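PDB 3KUM: dipeptide Epimerase from Enterococcus faecalis, which belongs to the mandelate racemase/muconate lactonizing enzyme family of the enolase superfamily and holds magnesium, arginine and tyrosine in its beta/alpha-barrel domain. Local coordinates for residues I290-E295 / L319-G324; T131-G136 / D156-K161; R187-Q192 / L213-V218; N127-D132 / T315-D320. One frame throughout, in Å; residues are numbered along the deposited sequence.

All four contacts belong to one beta/alpha barrel and are largely buried; interaction 4 has the one touching residue classed as exposed, I130. Interactions 2 and 3 each join neighbouring strands of a beta-alpha-beta unit through parallel-strand backbone hydrogen bonds. They touch where K161 bridges to D189, and differ at their ends: lysines in interaction 2, carboxylates around magnesium in interaction 3. Interaction 4 joins the first and last barrel strands, 128-135 and 314-317, with few backbone bonds and two facing aspartates. Interaction 1 shares L319 and D320 with it but pairs loops, without direct hydrogen bonds. Centres of interactions 1 and 3 lie about 17 Å apart, yet both reach the bound tyrosine.

Interaction 1 of 4, residues I290-E295 / L319-G324; sequences IGCMAE and LDATFG. With TYR (tyrosine), chain J; ARG (arginine), chain I.
D320 OD1 has two neighbours: C292 SG, which packs against it at 3.5 Å, and the amino nitrogen of the bound arginine, which donates a hydrogen bond to it. The other oxygen, OD2, accepts a hydrogen bond from the backbone N of T134, and this second anchor limits rotation of the carboxylate. The two segments are loops that follow strands 287-290 and 314-317 at the ligand-binding mouth of the beta/alpha barrel, the fold of the enolase superfamily's C-terminal domain. C292 takes part because its SG stands between the backbone N and the carbonyl carbon (chi1 64°), which aims the sulfur at the opposite loop, where it also touches A321 CB at 3.9 Å. Deeper in, the side chains of I290 and L319 cross at a slant. L319 lays CD2 on I290 CG1 at 3.9 Å, and the same methyl rests on the carbonyl oxygen of G291 at 3.5 Å. I290 also packs on A304 and A308, and C292 on I301, so helix 298-310 backs the contact.

No direct hydrogen bond joins the loops. Instead a water donates to both the A294 carbonyl oxygen (3.0 Å) and that of A321, spanning the segments beyond the apolar patch. Residues 290-295 also hold the bound tyrosine at two points. Its N, an amide nitrogen joined to the arginine's carbonyl carbon, donates to the C292 carbonyl oxygen at 2.8 Å. At the far end of the ligand the tyrosine OH donates to E295 OE1, 2.7 Å away.

Interaction 2 of 4, residues T131-G136 / D156-K161; sequences TDITLG and DTLKIK. With TYR (tyrosine), chain J; ARG (arginine), chain I.
K159 sends CG anti to its own backbone N (chi1 -179°) and stays extended to NZ, which carries its chain alongside T134, pointing the same way. T134 OG1 therefore lies against the aliphatic part of the lysine, 3.5 Å from K159 CD. Two residues further along the strand, K161 places CG, anti to its carbonyl carbon (chi1 -67°), 4.0 Å from T134 CG2, and a bend at chi2 then turns the rest of the chain to the ligands. The two ammonium groups arrive close together: K159 NZ donates to the bound tyrosine's O at 2.9 Å and has salt bridges to E215 and D318, whereas K161 NZ is bonded to D189 and N191 and only weakly to the bound arginine's O, the peptide carbonyl oxygen between the two ligands.

Beneath them the backbones run parallel. K159 N donates to I133 O at 3.0 Å and nearly straight (172°), L135 N returns a bond to K159 O at 2.8 Å, and K161 N reaches L135 O at 3.3 Å. On the reverse face I133 CG2 and L158 CD2 meet side by side at 3.7 Å.

These are the outer members of a beta-alpha-beta unit of the barrel. Its helix 140-153 packs on I133, L135, L158 and I160, strand 185-189 flanks strand 157-161, and F19 of strand 3-21 reaches T134 and K161.

Interaction 3 of 4, residues R187-Q192 / L213-V218; sequences RLDANQ and LVEQPV. With MG (magnesium ion), chain K; TYR (tyrosine), chain J.
E215 runs from a CB that lies 3.4 Å from the L188 carbonyl oxygen, through a CG that passes beside D189 OD2 and a CD that comes 3.2 Å from D189 OD2, to a carboxylate stacked on that of D189, the planes 25° apart. At the tip the two oxygens divide their work: OE2 binds the magnesium ion at 2.1 Å, and OE1 turns to a salt bridge with K159. The strands 185-189 and 213-215 are parallel neighbours in the beta/alpha barrel, and such acidic ligands at the strand ends are the metal site of the enolase superfamily. D189 OD2 completes its share of the site at 2.3 Å from magnesium, joined by a water, the bound tyrosine's OXT and D240. Close acidic oxygens are thus held together by the metal, with K161 also bonded to D189 OD2 and probably easing the charge.

D189 OD1 serves the turn that follows: it accepts from N191 N at 3.1 Å, an Asx turn, and from the magnesium-bound water. The backbone ladder fixes this register. E215 N donates to L188 O at 2.7 Å, L188 N to L213 O, and A190 N to E215 O, and past the strands Q192 N still reaches Q216 O at 2.8 Å. N191 OD1 is bonded to K161, and N191 ND2 donates to the bound tyrosine's OXT at 3.1 Å, an almost straight bond of 162°.

Interaction 4 of 4, residues N127-D132 / T315-D320; sequences NQVITD and TRADLD. With ARG (arginine), chain I.
Two aspartate oxygens, D132 OD1 and D318 OD1, stand only 2.7 Å apart, an exceptional approach for carboxylates, whose planes here are turned 60° to each other. The contact lies where the beta/alpha barrel closes: residues 127-132 come from its first strand, 128-135, and residues 315-320 from the end of its last strand, 314-317, and the loop that follows. The remaining oxygens of the pair have basic partners, D132 OD2 a salt bridge to R187 and D318 OD2 one to K159.

The touching parts run 65° apart, and the backbones meet at one point rather than as a ladder. D132 N donates to the A317 carbonyl oxygen at 3.1 Å, close to straight. T131 supplies the second tie with its side chain: OG1 anti to the backbone N (chi1 177°) points at the loop after A317 and accepts from L319 N at 2.9 Å. Since that hydroxyl donates to the D132 carbonyl oxygen, it is used in both directions, which fixes its rotation.

Nearer the outside, V129 CG2 presses on A317 CB at 3.5 Å, closer than usual carbon contact. The same A317 methyl sits 3.5 Å from the I130 carbonyl oxygen, so it is wedged against this strand. Helix 298-310 continues the apolar side, with A305 touching V129 and L319. In the other direction the contact opens on the ligands: D318 OD2 accepts a hydrogen bond from the bound arginine's N at 2.8 Å.

Interaction 1 of 4, residues I290-E295 / L319-G324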
# COMPACT_ATOMS: atom_id res chain seq x y z
N ILE A 290 13.82 -3.47 -7.20
CA ILE A 290 14.08 -4.04 -5.88
C ILE A 290 15.58 -4.35 -5.83
O ILE A 290 16.10 -5.04 -6.70
CB ILE A 290 13.25 -5.34 -5.67
CG1 ILE A 290 13.52 -5.92 -4.28
CG2 ILE A 290 13.58 -6.36 -6.75
CD1 ILE A 290 12.69 -5.29 -3.16
N GLY A 291 16.27 -3.81 -4.82
CA GLY A 291 17.69 -4.05 -4.69
C GLY A 291 18.07 -4.86 -3.45
O GLY A 291 17.22 -5.47 -2.80
N CYS A 292 19.35 -4.85 -3.11
CA CYS A 292 19.81 -5.60 -1.95
C CYS A 292 21.13 -5.07 -1.43
O CYS A 292 21.83 -4.35 -2.13
CB CYS A 292 19.96 -7.09 -2.29
SG CYS A 292 21.25 -7.45 -3.53
N MET A 293 21.44 -5.44 -0.19
CA MET A 293 22.69 -5.03 0.45
C MET A 293 23.67 -6.16 0.19
O MET A 293 23.27 -7.30 -0.01
CB MET A 293 22.50 -4.88 1.96
CG MET A 293 21.41 -3.91 2.37
SD MET A 293 21.86 -2.23 1.99
CE MET A 293 22.32 -1.60 3.60
N ALA A 294 24.96 -5.85 0.21
CA ALA A 294 25.97 -6.87 0.00
C ALA A 294 26.01 -7.82 1.21
O ALA A 294 26.36 -8.99 1.07
CB ALA A 294 27.34 -6.22 -0.19
N GLU A 295 25.61 -7.31 2.37
CA GLU A 295 25.61 -8.09 3.61
C GLU A 295 24.40 -8.99 3.87
O GLU A 295 24.35 -9.67 4.90
CB GLU A 295 25.80 -7.18 4.82
CG GLU A 295 27.05 -6.32 4.77
CD GLU A 295 26.74 -4.88 4.41
OE1 GLU A 295 25.88 -4.66 3.53
OE2 GLU A 295 27.37 -3.98 5.01
N LEU A 319 18.79 -8.51 -7.38
CA LEU A 319 18.86 -9.45 -6.26
C LEU A 319 19.94 -10.48 -6.53
O LEU A 319 19.65 -11.65 -6.82
CB LEU A 319 17.49 -10.13 -6.09
CG LEU A 319 16.32 -9.17 -5.91
CD1 LEU A 319 15.01 -9.94 -5.79
CD2 LEU A 319 16.55 -8.32 -4.67
N ASP A 320 21.19 -10.05 -6.42
CA ASP A 320 22.35 -10.89 -6.69
C ASP A 320 23.25 -11.16 -5.49
O ASP A 320 24.39 -11.61 -5.65
CB ASP A 320 23.19 -10.21 -7.78
CG ASP A 320 23.66 -8.83 -7.37
OD1 ASP A 320 23.08 -8.26 -6.42
OD2 ASP A 320 24.60 -8.31 -8.00
N ALA A 321 22.75 -10.89 -4.28
CA ALA A 321 23.54 -11.11 -3.08
C ALA A 321 23.96 -12.58 -2.89
O ALA A 321 25.09 -12.86 -2.49
CB ALA A 321 22.78 -10.61 -1.85
N THR A 322 23.06 -13.52 -3.17
CA THR A 322 23.39 -14.93 -2.97
C THR A 322 24.45 -15.49 -3.94
O THR A 322 25.06 -16.51 -3.65
CB THR A 322 22.15 -15.83 -3.08
OG1 THR A 322 21.75 -15.92 -4.45
CG2 THR A 322 21.01 -15.28 -2.24
N PHE A 323 24.65 -14.82 -5.08
CA PHE A 323 25.61 -15.29 -6.07
C PHE A 323 27.05 -15.22 -5.59
O PHE A 323 27.92 -15.95 -6.08
CB PHE A 323 25.50 -14.48 -7.37
CG PHE A 323 24.12 -14.41 -7.95
CD1 PHE A 323 23.18 -15.41 -7.69
CD2 PHE A 323 23.75 -13.34 -8.77
CE1 PHE A 323 21.91 -15.35 -8.24
CE2 PHE A 323 22.47 -13.28 -9.33
CZ PHE A 323 21.55 -14.29 -9.07
N GLY A 324 27.32 -14.33 -4.64
CA GLY A 324 28.67 -14.18 -4.12
C GLY A 324 28.96 -14.91 -2.82
O GLY A 324 30.08 -14.86 -2.34
N TYR J . 23.84 -2.79 -3.28
CA TYR J . 24.04 -1.37 -2.99
C TYR J . 23.51 -0.45 -4.09
O TYR J . 22.68 -0.90 -4.90
CB TYR J . 25.52 -1.09 -2.75
CG TYR J . 26.09 -1.80 -1.55
CD1 TYR J . 27.37 -2.33 -1.58
CD2 TYR J . 25.34 -1.94 -0.37
CE1 TYR J . 27.91 -2.97 -0.47
CE2 TYR J . 25.87 -2.59 0.75
CZ TYR J . 27.16 -3.10 0.68
OH TYR J . 27.71 -3.77 1.75
OXT TYR J . 23.94 0.73 -4.09
N ARG I . 23.74 -5.15 -6.03
CA ARG I . 23.97 -4.82 -4.59
C ARG I . 24.23 -3.33 -4.43
O ARG I . 24.78 -2.68 -5.33
CB ARG I . 25.18 -5.59 -4.06
CG ARG I . 25.22 -7.04 -4.45
CD ARG I . 26.63 -7.55 -4.33
NE ARG I . 26.83 -8.77 -5.11
CZ ARG I . 28.03 -9.26 -5.43
NH1 ARG I . 29.13 -8.62 -5.04
NH2 ARG I . 28.12 -10.37 -6.14
O HOH W 1 26.65 -10.58 -1.50

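Interaction 2 of 4, residues T131-G136 / D156-K161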
# COMPACT_ATOMS: atom_id res chain seq x y z
N THR A 131 16.68 -11.21 -12.46
CA THR A 131 17.58 -10.25 -11.86
C THR A 131 18.82 -10.00 -12.69
O THR A 131 19.27 -10.86 -13.45
CB THR A 131 18.05 -10.70 -10.46
OG1 THR A 131 18.99 -9.75 -9.95
CG2 THR A 131 18.71 -12.07 -10.53
N ASP A 132 19.37 -8.80 -12.54
CA ASP A 132 20.61 -8.46 -13.21
C ASP A 132 21.68 -9.04 -12.29
O ASP A 132 21.38 -9.82 -11.39
CB ASP A 132 20.80 -6.93 -13.30
CG ASP A 132 20.85 -6.25 -11.92
OD1 ASP A 132 21.27 -6.89 -10.94
OD2 ASP A 132 20.48 -5.05 -11.83
N ILE A 133 22.93 -8.69 -12.55
CA ILE A 133 24.03 -9.13 -11.70
C ILE A 133 24.95 -7.92 -11.72
O ILE A 133 25.16 -7.31 -12.77
CB ILE A 133 24.75 -10.39 -12.23
CG1 ILE A 133 25.76 -10.87 -11.18
CG2 ILE A 133 25.45 -10.10 -13.55
CD1 ILE A 133 26.28 -12.28 -11.41
N THR A 134 25.47 -7.56 -10.56
CA THR A 134 26.33 -6.39 -10.44
C THR A 134 27.80 -6.71 -10.68
O THR A 134 28.25 -7.85 -10.53
CB THR A 134 26.17 -5.73 -9.04
OG1 THR A 134 24.79 -5.48 -8.78
CG2 THR A 134 26.92 -4.41 -8.97
N LEU A 135 28.54 -5.68 -11.10
CA LEU A 135 29.98 -5.78 -11.33
C LEU A 135 30.60 -4.67 -10.50
O LEU A 135 30.34 -3.49 -10.73
CB LEU A 135 30.31 -5.58 -12.82
CG LEU A 135 29.82 -6.65 -13.80
CD1 LEU A 135 30.23 -6.27 -15.21
CD2 LEU A 135 30.39 -8.01 -13.44
N GLY A 136 31.40 -5.05 -9.51
CA GLY A 136 32.04 -4.08 -8.65
C GLY A 136 33.13 -3.29 -9.34
O GLY A 136 33.75 -3.78 -10.28
N ASP A 156 21.10 -10.99 -19.05
CA ASP A 156 20.84 -10.02 -20.10
C ASP A 156 20.98 -8.58 -19.60
O ASP A 156 20.91 -7.63 -20.38
CB ASP A 156 19.43 -10.22 -20.68
CG ASP A 156 18.35 -10.22 -19.60
OD1 ASP A 156 18.31 -9.28 -18.77
OD2 ASP A 156 17.52 -11.16 -19.59
N THR A 157 21.17 -8.42 -18.29
CA THR A 157 21.32 -7.08 -17.72
C THR A 157 22.48 -7.05 -16.72
O THR A 157 22.61 -7.93 -15.88
CB THR A 157 20.04 -6.63 -16.99
OG1 THR A 157 18.93 -6.70 -17.89
CG2 THR A 157 20.19 -5.20 -16.47
N LEU A 158 23.31 -6.02 -16.82
CA LEU A 158 24.45 -5.90 -15.93
C LEU A 158 24.42 -4.56 -15.21
O LEU A 158 24.20 -3.51 -15.82
CB LEU A 158 25.75 -6.02 -16.72
CG LEU A 158 25.90 -7.22 -17.65
CD1 LEU A 158 27.30 -7.21 -18.27
CD2 LEU A 158 25.68 -8.52 -16.90
N LYS A 159 24.63 -4.59 -13.90
CA LYS A 159 24.68 -3.37 -13.10
C LYS A 159 26.16 -3.04 -12.97
O LYS A 159 26.94 -3.87 -12.51
CB LYS A 159 24.04 -3.59 -11.72
CG LYS A 159 24.03 -2.34 -10.85
CD LYS A 159 23.13 -2.49 -9.63
CE LYS A 159 23.11 -1.21 -8.81
NZ LYS A 159 22.15 -1.25 -7.68
N ILE A 160 26.53 -1.83 -13.37
CA ILE A 160 27.93 -1.40 -13.33
C ILE A 160 28.22 -0.28 -12.35
O ILE A 160 27.66 0.80 -12.44
CB ILE A 160 28.39 -0.93 -14.74
CG1 ILE A 160 28.18 -2.07 -15.75
CG2 ILE A 160 29.85 -0.50 -14.69
CD1 ILE A 160 28.37 -1.63 -17.19
N LYS A 161 29.13 -0.55 -11.42
CA LYS A 161 29.51 0.45 -10.43
C LYS A 161 30.60 1.37 -10.98
O LYS A 161 31.49 0.93 -11.70
CB LYS A 161 30.03 -0.24 -9.15
CG LYS A 161 28.97 -1.02 -8.38
CD LYS A 161 28.01 -0.09 -7.64
CE LYS A 161 26.98 -0.88 -6.84
NZ LYS A 161 26.05 0.02 -6.10
N TYR J . 23.84 -2.79 -3.28
CA TYR J . 24.04 -1.37 -2.99
C TYR J . 23.51 -0.45 -4.09
O TYR J . 22.68 -0.90 -4.90
CB TYR J . 25.52 -1.09 -2.75
CG TYR J . 26.09 -1.80 -1.55
CD1 TYR J . 27.37 -2.33 -1.58
CD2 TYR J . 25.34 -1.94 -0.37
CE1 TYR J . 27.91 -2.97 -0.47
CE2 TYR J . 25.87 -2.59 0.75
CZ TYR J . 27.16 -3.10 0.68
OH TYR J . 27.71 -3.77 1.75
OXT TYR J . 23.94 0.73 -4.09
N ARG I . 23.74 -5.15 -6.03
CA ARG I . 23.97 -4.82 -4.59
C ARG I . 24.23 -3.33 -4.43
O ARG I . 24.78 -2.68 -5.33
CB ARG I . 25.18 -5.59 -4.06
CG ARG I . 25.22 -7.04 -4.45
CD ARG I . 26.63 -7.55 -4.33
NE ARG I . 26.83 -8.77 -5.11
CZ ARG I . 28.03 -9.26 -5.43
NH1 ARG I . 29.13 -8.62 -5.04
NH2 ARG I . 28.12 -10.37 -6.14
O HOH W 2 19.60 -10.52 -16.42

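Interaction 3 of 4, residues R187-Q192 / L213-V218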
# COMPACT_ATOMS: atom_id res chain seq x y z
N ARG A 187 22.95 -0.94 -16.69
CA ARG A 187 22.54 0.08 -15.74
C ARG A 187 23.79 0.49 -14.96
O ARG A 187 24.62 -0.35 -14.65
CB ARG A 187 21.45 -0.46 -14.80
CG ARG A 187 21.70 -1.87 -14.28
CD ARG A 187 20.47 -2.48 -13.59
NE ARG A 187 19.27 -2.40 -14.42
CZ ARG A 187 18.23 -3.23 -14.33
NH1 ARG A 187 18.22 -4.23 -13.46
NH2 ARG A 187 17.18 -3.05 -15.13
N LEU A 188 23.92 1.78 -14.67
CA LEU A 188 25.09 2.25 -13.94
C LEU A 188 24.70 2.74 -12.55
O LEU A 188 23.58 3.20 -12.34
CB LEU A 188 25.77 3.40 -14.69
CG LEU A 188 26.04 3.24 -16.18
CD1 LEU A 188 26.75 4.49 -16.69
CD2 LEU A 188 26.88 2.00 -16.45
N ASP A 189 25.63 2.63 -11.62
CA ASP A 189 25.42 3.06 -10.24
C ASP A 189 26.68 3.79 -9.78
O ASP A 189 27.73 3.18 -9.64
CB ASP A 189 25.18 1.83 -9.35
CG ASP A 189 24.63 2.20 -7.99
OD1 ASP A 189 24.83 3.35 -7.55
OD2 ASP A 189 24.01 1.32 -7.35
N ALA A 190 26.56 5.09 -9.52
CA ALA A 190 27.71 5.88 -9.09
C ALA A 190 27.76 6.15 -7.59
O ALA A 190 28.59 6.92 -7.11
CB ALA A 190 27.73 7.21 -9.85
N ASN A 191 26.88 5.50 -6.84
CA ASN A 191 26.82 5.68 -5.40
C ASN A 191 27.22 7.07 -4.89
O ASN A 191 28.17 7.22 -4.13
CB ASN A 191 27.65 4.62 -4.68
CG ASN A 191 26.96 3.26 -4.67
OD1 ASN A 191 27.32 2.36 -5.42
ND2 ASN A 191 25.94 3.13 -3.81
N GLN A 192 26.48 8.08 -5.35
CA GLN A 192 26.67 9.48 -4.94
C GLN A 192 28.02 10.11 -5.29
O GLN A 192 28.34 11.18 -4.79
CB GLN A 192 26.47 9.60 -3.43
CG GLN A 192 25.34 8.75 -2.88
CD GLN A 192 25.29 8.78 -1.37
OE1 GLN A 192 25.16 9.85 -0.76
NE2 GLN A 192 25.41 7.61 -0.76
N LEU A 213 19.88 3.25 -17.48
CA LEU A 213 19.62 4.25 -16.45
C LEU A 213 20.84 4.43 -15.56
O LEU A 213 21.72 3.58 -15.52
CB LEU A 213 18.42 3.81 -15.59
CG LEU A 213 18.52 2.43 -14.92
CD1 LEU A 213 19.46 2.48 -13.73
CD2 LEU A 213 17.14 1.98 -14.47
N VAL A 214 20.87 5.55 -14.83
CA VAL A 214 21.96 5.86 -13.91
C VAL A 214 21.39 6.01 -12.49
O VAL A 214 20.51 6.84 -12.25
CB VAL A 214 22.68 7.16 -14.32
CG1 VAL A 214 23.78 7.49 -13.32
CG2 VAL A 214 23.28 6.99 -15.72
N GLU A 215 21.90 5.20 -11.57
CA GLU A 215 21.49 5.17 -10.17
C GLU A 215 22.27 6.11 -9.25
O GLU A 215 23.51 6.12 -9.26
CB GLU A 215 21.62 3.72 -9.67
CG GLU A 215 20.99 3.44 -8.31
CD GLU A 215 20.96 1.94 -7.99
OE1 GLU A 215 21.13 1.13 -8.92
OE2 GLU A 215 20.76 1.59 -6.81
N GLN A 216 21.54 6.90 -8.47
CA GLN A 216 22.10 7.84 -7.50
C GLN A 216 23.43 8.49 -7.91
O GLN A 216 24.48 8.18 -7.34
CB GLN A 216 22.28 7.14 -6.14
CG GLN A 216 22.40 8.08 -4.95
CD GLN A 216 21.10 8.80 -4.64
OE1 GLN A 216 20.03 8.19 -4.63
NE2 GLN A 216 21.18 10.10 -4.38
N PRO A 217 23.38 9.42 -8.87
CA PRO A 217 24.59 10.11 -9.34
C PRO A 217 25.22 11.11 -8.36
O PRO A 217 26.43 11.35 -8.40
CB PRO A 217 24.12 10.78 -10.62
CG PRO A 217 22.67 11.10 -10.30
CD PRO A 217 22.21 9.81 -9.67
N VAL A 218 24.40 11.70 -7.48
CA VAL A 218 24.89 12.68 -6.53
C VAL A 218 24.61 12.28 -5.07
O VAL A 218 23.96 11.27 -4.80
CB VAL A 218 24.25 14.06 -6.79
CG1 VAL A 218 24.52 14.50 -8.24
CG2 VAL A 218 22.75 14.00 -6.53
MG MG K . 22.52 1.87 -5.72
N TYR J . 23.84 -2.79 -3.28
CA TYR J . 24.04 -1.37 -2.99
C TYR J . 23.51 -0.45 -4.09
O TYR J . 22.68 -0.90 -4.90
CB TYR J . 25.52 -1.09 -2.75
CG TYR J . 26.09 -1.80 -1.55
CD1 TYR J . 27.37 -2.33 -1.58
CD2 TYR J . 25.34 -1.94 -0.37
CE1 TYR J . 27.91 -2.97 -0.47
CE2 TYR J . 25.87 -2.59 0.75
CZ TYR J . 27.16 -3.10 0.68
OH TYR J . 27.71 -3.77 1.75
OXT TYR J . 23.94 0.73 -4.09
O HOH W 3 23.11 3.84 -5.51

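Interaction 4 of 4, residues N127-D132 / T315-D320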
# COMPACT_ATOMS: atom_id res chain seq x y z
N ASN A 127 5.18 -15.39 -10.39
CA ASN A 127 5.79 -16.33 -9.45
C ASN A 127 7.29 -16.48 -9.71
O ASN A 127 7.89 -17.49 -9.32
CB ASN A 127 5.12 -17.70 -9.54
CG ASN A 127 5.37 -18.38 -10.87
OD1 ASN A 127 6.14 -17.89 -11.71
ND2 ASN A 127 4.74 -19.53 -11.07
N GLN A 128 7.88 -15.50 -10.36
CA GLN A 128 9.30 -15.54 -10.65
C GLN A 128 9.80 -14.15 -10.99
O GLN A 128 9.01 -13.26 -11.32
CB GLN A 128 9.57 -16.48 -11.82
CG GLN A 128 8.83 -16.10 -13.08
CD GLN A 128 9.23 -16.95 -14.26
OE1 GLN A 128 9.13 -18.17 -14.22
NE2 GLN A 128 9.69 -16.30 -15.32
N VAL A 129 11.11 -13.95 -10.91
CA VAL A 129 11.67 -12.65 -11.23
C VAL A 129 13.03 -12.79 -11.91
O VAL A 129 13.77 -13.72 -11.65
CB VAL A 129 11.83 -11.78 -9.97
CG1 VAL A 129 12.71 -12.48 -8.96
CG2 VAL A 129 12.42 -10.44 -10.35
N ILE A 130 13.33 -11.86 -12.80
CA ILE A 130 14.60 -11.88 -13.51
C ILE A 130 15.49 -10.81 -12.90
O ILE A 130 15.11 -9.65 -12.82
CB ILE A 130 14.40 -11.59 -15.01
CG1 ILE A 130 13.51 -12.67 -15.61
CG2 ILE A 130 15.76 -11.56 -15.71
CD1 ILE A 130 13.12 -12.42 -17.05
N THR A 131 16.68 -11.21 -12.46
CA THR A 131 17.58 -10.25 -11.86
C THR A 131 18.82 -10.00 -12.69
O THR A 131 19.27 -10.86 -13.45
CB THR A 131 18.05 -10.70 -10.46
OG1 THR A 131 18.99 -9.75 -9.95
CG2 THR A 131 18.71 -12.07 -10.53
N ASP A 132 19.37 -8.80 -12.54
CA ASP A 132 20.61 -8.46 -13.21
C ASP A 132 21.68 -9.04 -12.29
O ASP A 132 21.38 -9.82 -11.39
CB ASP A 132 20.80 -6.93 -13.30
CG ASP A 132 20.85 -6.25 -11.92
OD1 ASP A 132 21.27 -6.89 -10.94
OD2 ASP A 132 20.48 -5.05 -11.83
N THR A 315 9.33 -3.28 -11.56
CA THR A 315 9.68 -3.72 -12.90
C THR A 315 11.12 -4.12 -13.18
O THR A 315 11.43 -4.57 -14.28
CB THR A 315 9.31 -2.63 -13.90
OG1 THR A 315 10.03 -1.44 -13.59
CG2 THR A 315 7.81 -2.33 -13.82
N ARG A 316 11.99 -3.95 -12.19
CA ARG A 316 13.40 -4.30 -12.33
C ARG A 316 13.87 -4.94 -11.03
O ARG A 316 13.36 -4.62 -9.96
CB ARG A 316 14.24 -3.05 -12.61
CG ARG A 316 13.97 -2.36 -13.94
CD ARG A 316 14.86 -1.13 -14.07
NE ARG A 316 14.77 -0.48 -15.37
CZ ARG A 316 13.94 0.52 -15.67
NH1 ARG A 316 13.10 1.00 -14.76
NH2 ARG A 316 13.96 1.06 -16.89
N ALA A 317 14.85 -5.84 -11.13
CA ALA A 317 15.37 -6.51 -9.95
C ALA A 317 16.89 -6.62 -9.93
O ALA A 317 17.51 -6.97 -10.94
CB ALA A 317 14.75 -7.89 -9.82
N ASP A 318 17.46 -6.32 -8.77
CA ASP A 318 18.90 -6.39 -8.54
C ASP A 318 19.06 -7.22 -7.26
O ASP A 318 19.41 -6.69 -6.20
CB ASP A 318 19.48 -4.98 -8.36
CG ASP A 318 20.96 -5.00 -8.02
OD1 ASP A 318 21.67 -5.91 -8.49
OD2 ASP A 318 21.42 -4.09 -7.29
N LEU A 319 18.79 -8.51 -7.38
CA LEU A 319 18.86 -9.45 -6.26
C LEU A 319 19.94 -10.48 -6.53
O LEU A 319 19.65 -11.65 -6.82
CB LEU A 319 17.49 -10.13 -6.09
CG LEU A 319 16.32 -9.17 -5.91
CD1 LEU A 319 15.01 -9.94 -5.79
CD2 LEU A 319 16.55 -8.32 -4.67
N ASP A 320 21.19 -10.05 -6.42
CA ASP A 320 22.35 -10.89 -6.69
C ASP A 320 23.25 -11.16 -5.49
O ASP A 320 24.39 -11.61 -5.65
CB ASP A 320 23.19 -10.21 -7.78
CG ASP A 320 23.66 -8.83 -7.37
OD1 ASP A 320 23.08 -8.26 -6.42
OD2 ASP A 320 24.60 -8.31 -8.00
N ARG I . 23.74 -5.15 -6.03
CA ARG I . 23.97 -4.82 -4.59
C ARG I . 24.23 -3.33 -4.43
O ARG I . 24.78 -2.68 -5.33
CB ARG I . 25.18 -5.59 -4.06
CG ARG I . 25.22 -7.04 -4.45
CD ARG I . 26.63 -7.55 -4.33
NE ARG I . 26.83 -8.77 -5.11
CZ ARG I . 28.03 -9.26 -5.43
NH1 ARG I . 29.13 -8.62 -5.04
NH2 ARG I . 28.12 -10.37 -6.14